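Local coordinates for protein decapping nuclease RAI1 (Scheffersomyces stipitis, PDB 5BTO) that removes NAD and m7G caps from RNA and diphosphate from 5'-triphosphate ends, using a divalent metal cation, and binds and stimulates the exoribonuclease RAT1, at residues L12-A18 against K338-V343. Residues are numbered along the deposited sequence.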
ATOM      1  N   LEU A  12      -0.040   1.441   6.515  1.00 17.26           N
ATOM      2  CA  LEU A  12      -0.061   1.945   5.151  1.00 16.18           C
ATOM      3  C   LEU A  12       0.863   1.086   4.291  1.00 16.20           C
ATOM      4  O   LEU A  12       2.018   0.882   4.646  1.00 16.89           O
ATOM      5  CB  LEU A  12       0.410   3.414   5.116  1.00 17.67           C
ATOM      6  CG  LEU A  12       0.452   4.065   3.732  1.00 15.94           C
ATOM      7  CD1 LEU A  12      -0.940   4.256   3.135  1.00 17.06           C
ATOM      8  CD2 LEU A  12       1.194   5.413   3.779  1.00 16.68           C
ATOM      9  N   SER A  13       0.348   0.575   3.175  1.00 15.78           N
ATOM     10  CA  SER A  13       1.163  -0.207   2.241  1.00 16.58           C
ATOM     11  C   SER A  13       2.328   0.612   1.711  1.00 16.81           C
ATOM     12  O   SER A  13       2.143   1.758   1.313  1.00 16.52           O
ATOM     13  CB  SER A  13       0.354  -0.648   1.029  1.00 17.17           C
ATOM     14  OG  SER A  13       1.207  -1.321   0.109  1.00 18.63           O
ATOM     15  N   LEU A  14       3.512   0.012   1.676  1.00 15.33           N
ATOM     16  CA  LEU A  14       4.665   0.681   1.071  1.00 16.80           C
ATOM     17  C   LEU A  14       4.436   0.922  -0.418  1.00 17.69           C
ATOM     18  O   LEU A  14       5.148   1.715  -1.046  1.00 17.75           O
ATOM     19  CB  LEU A  14       5.940  -0.153   1.248  1.00 16.93           C
ATOM     20  CG  LEU A  14       6.436  -0.359   2.678  1.00 19.10           C
ATOM     21  CD1 LEU A  14       7.775  -1.077   2.648  1.00 20.13           C
ATOM     22  CD2 LEU A  14       6.549   0.966   3.424  1.00 21.04           C
ATOM     23  N   GLN A  15       3.467   0.209  -0.991  1.00 17.38           N
ATOM     24  CA  GLN A  15       3.134   0.347  -2.404  1.00 15.62           C
ATOM     25  C   GLN A  15       2.172   1.503  -2.686  1.00 15.93           C
ATOM     26  O   GLN A  15       1.829   1.747  -3.832  1.00 18.42           O
ATOM     27  CB  GLN A  15       2.535  -0.963  -2.948  1.00 17.35           C
ATOM     28  CG  GLN A  15       3.478  -2.137  -2.870  1.00 20.62           C
ATOM     29  CD  GLN A  15       2.950  -3.362  -3.604  1.00 22.60           C
ATOM     30  OE1 GLN A  15       1.742  -3.504  -3.827  1.00 26.64           O
ATOM     31  NE2 GLN A  15       3.851  -4.253  -3.983  1.00 24.48           N
ATOM     32  N   SER A  16       1.728   2.203  -1.645  1.00 16.66           N
ATOM     33  CA  SER A  16       0.699   3.230  -1.832  1.00 16.08           C
ATOM     34  C   SER A  16       1.263   4.389  -2.656  1.00 16.14           C
ATOM     35  O   SER A  16       2.388   4.819  -2.427  1.00 16.34           O
ATOM     36  CB  SER A  16       0.170   3.736  -0.490  1.00 20.17           C
ATOM     37  OG  SER A  16      -1.075   4.386  -0.668  1.00 19.53           O
ATOM     38  N   ARG A  17       0.483   4.886  -3.613  1.00 15.11           N
ATOM     39  CA  ARG A  17       0.950   5.962  -4.491  1.00 16.52           C
ATOM     40  C   ARG A  17      -0.174   6.943  -4.775  1.00 18.35           C
ATOM     41  O   ARG A  17      -1.264   6.540  -5.202  1.00 22.41           O
ATOM     42  CB  ARG A  17       1.453   5.404  -5.834  1.00 19.25           C
ATOM     43  CG  ARG A  17       2.650   4.462  -5.766  1.00 18.77           C
ATOM     44  CD  ARG A  17       3.945   5.167  -5.390  1.00 19.68           C
ATOM     45  NE  ARG A  17       5.096   4.254  -5.402  1.00 19.40           N
ATOM     46  CZ  ARG A  17       5.492   3.538  -4.352  1.00 19.00           C
ATOM     47  NH1 ARG A  17       4.826   3.606  -3.194  1.00 18.67           N
ATOM     48  NH2 ARG A  17       6.554   2.746  -4.454  1.00 20.66           N
ATOM     49  N   ALA A  18       0.086   8.228  -4.544  1.00 16.08           N
ATOM     50  CA  ALA A  18      -0.861   9.261  -4.934  1.00 20.04           C
ATOM     51  C   ALA A  18      -0.736   9.550  -6.426  1.00 23.51           C
ATOM     52  O   ALA A  18       0.290   9.255  -7.048  1.00 25.82           O
ATOM     53  CB  ALA A  18      -0.629  10.531  -4.119  1.00 22.61           C
ATOM     54  N   LYS A 338       5.225  10.479  -5.460  1.00 13.68           N
ATOM     55  CA  LYS A 338       3.898   9.862  -5.351  1.00 14.23           C
ATOM     56  C   LYS A 338       3.727   9.123  -4.020  1.00 14.26           C
ATOM     57  O   LYS A 338       2.642   9.152  -3.421  1.00 14.78           O
ATOM     58  CB  LYS A 338       3.638   8.917  -6.533  1.00 18.13           C
ATOM     59  CG  LYS A 338       3.493   9.614  -7.883  1.00 20.76           C
ATOM     60  CD  LYS A 338       3.413   8.587  -9.000  1.00 28.19           C
ATOM     61  CE  LYS A 338       3.488   9.232 -10.368  1.00 35.01           C
ATOM     62  NZ  LYS A 338       3.560   8.221 -11.464  1.00 41.49           N
ATOM     63  N   TRP A 339       4.778   8.444  -3.556  1.00 12.89           N
ATOM     64  CA  TRP A 339       4.742   7.836  -2.220  1.00 13.41           C
ATOM     65  C   TRP A 339       4.553   8.910  -1.137  1.00 12.85           C
ATOM     66  O   TRP A 339       3.734   8.783  -0.226  1.00 13.12           O
ATOM     67  CB  TRP A 339       6.019   7.024  -1.963  1.00 13.65           C
ATOM     68  CG  TRP A 339       6.353   6.846  -0.508  1.00 14.76           C
ATOM     69  CD1 TRP A 339       7.342   7.486   0.196  1.00 14.69           C
ATOM     70  CD2 TRP A 339       5.685   5.990   0.433  1.00 13.21           C
ATOM     71  NE1 TRP A 339       7.342   7.066   1.505  1.00 15.10           N
ATOM     72  CE2 TRP A 339       6.339   6.146   1.678  1.00 13.95           C
ATOM     73  CE3 TRP A 339       4.613   5.093   0.337  1.00 15.10           C
ATOM     74  CZ2 TRP A 339       5.951   5.454   2.823  1.00 15.67           C
ATOM     75  CZ3 TRP A 339       4.227   4.395   1.475  1.00 15.60           C
ATOM     76  CH2 TRP A 339       4.898   4.582   2.707  1.00 15.15           C
ATOM     77  N   TYR A 340       5.326   9.982  -1.231  1.00 13.20           N
ATOM     78  CA  TYR A 340       5.243  11.022  -0.227  1.00 11.86           C
ATOM     79  C   TYR A 340       3.832  11.620  -0.190  1.00 13.84           C
ATOM     80  O   TYR A 340       3.273  11.861   0.884  1.00 13.84           O
ATOM     81  CB  TYR A 340       6.288  12.096  -0.559  1.00 11.95           C
ATOM     82  CG  TYR A 340       6.290  13.284   0.362  1.00 12.26           C
ATOM     83  CD1 TYR A 340       6.597  13.147   1.713  1.00 13.45           C
ATOM     84  CD2 TYR A 340       6.025  14.555  -0.130  1.00 13.01           C
ATOM     85  CE1 TYR A 340       6.616  14.255   2.562  1.00 11.54           C
ATOM     86  CE2 TYR A 340       6.041  15.658   0.700  1.00 12.87           C
ATOM     87  CZ  TYR A 340       6.333  15.499   2.038  1.00 12.55           C
ATOM     88  OH  TYR A 340       6.363  16.598   2.862  1.00 13.47           O
ATOM     89  N   GLY A 341       3.251  11.835  -1.364  1.00 14.40           N
ATOM     90  CA  GLY A 341       1.900  12.363  -1.441  1.00 13.92           C
ATOM     91  C   GLY A 341       0.916  11.404  -0.784  1.00 14.28           C
ATOM     92  O   GLY A 341      -0.031  11.827  -0.118  1.00 14.68           O
ATOM     93  N   ALA A 342       1.144  10.109  -0.959  1.00 14.27           N
ATOM     94  CA  ALA A 342       0.254   9.114  -0.351  1.00 14.03           C
ATOM     95  C   ALA A 342       0.333   9.159   1.174  1.00 14.36           C
ATOM     96  O   ALA A 342      -0.689   9.060   1.872  1.00 15.49           O
ATOM     97  CB  ALA A 342       0.588   7.681  -0.870  1.00 14.49           C
ATOM     98  N   VAL A 343       1.552   9.272   1.694  1.00 13.83           N
ATOM     99  CA  VAL A 343       1.764   9.308   3.128  1.00 13.02           C
ATOM    100  C   VAL A 343       1.082  10.527   3.749  1.00 13.11           C
ATOM    101  O   VAL A 343       0.360  10.408   4.743  1.00 14.44           O
ATOM    102  CB  VAL A 343       3.262   9.381   3.479  1.00 13.71           C
ATOM    103  CG1 VAL A 343       3.442   9.627   4.981  1.00 15.89           C
ATOM    104  CG2 VAL A 343       3.974   8.122   3.022  1.00 15.73           C
TER
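A type I beta turn, S13 to S16, follows edge strand 9-12 of the large mixed sheet and lays residues 16-18 against helix 333-350, lining an edge of the W339 indole. The turn closes through S16 N to S13 O (3.0 Å), overlapped by an ST turn, Q15 N to S13 OG (2.9 Å). S13 O and S16 O meet the ring edge, 3.4 Å from W339 CZ3 and 3.6 Å from W339 CE3. L12 CD2 (3.9 Å from W339 CZ3) and L14 CD2 (4.0 Å from W339 CH2) add apolar contact; F371 packs edge-to-face on the indole. R17 NH1 ties the turn together, donating to L14 O (2.9 Å) and S16 O (2.8 Å). A18 N donates to K338 O (2.9 Å, 172°), shared with A342 N (3.0 Å), while A18 CB packs over G341 and A342. The loop thus meets the helix through van der Waals contacts and one backbone hydrogen bond, while S13 OG and S16 OG hydrogen-bond E50 OE2 and D49 OD2 of the second subunit, respectively.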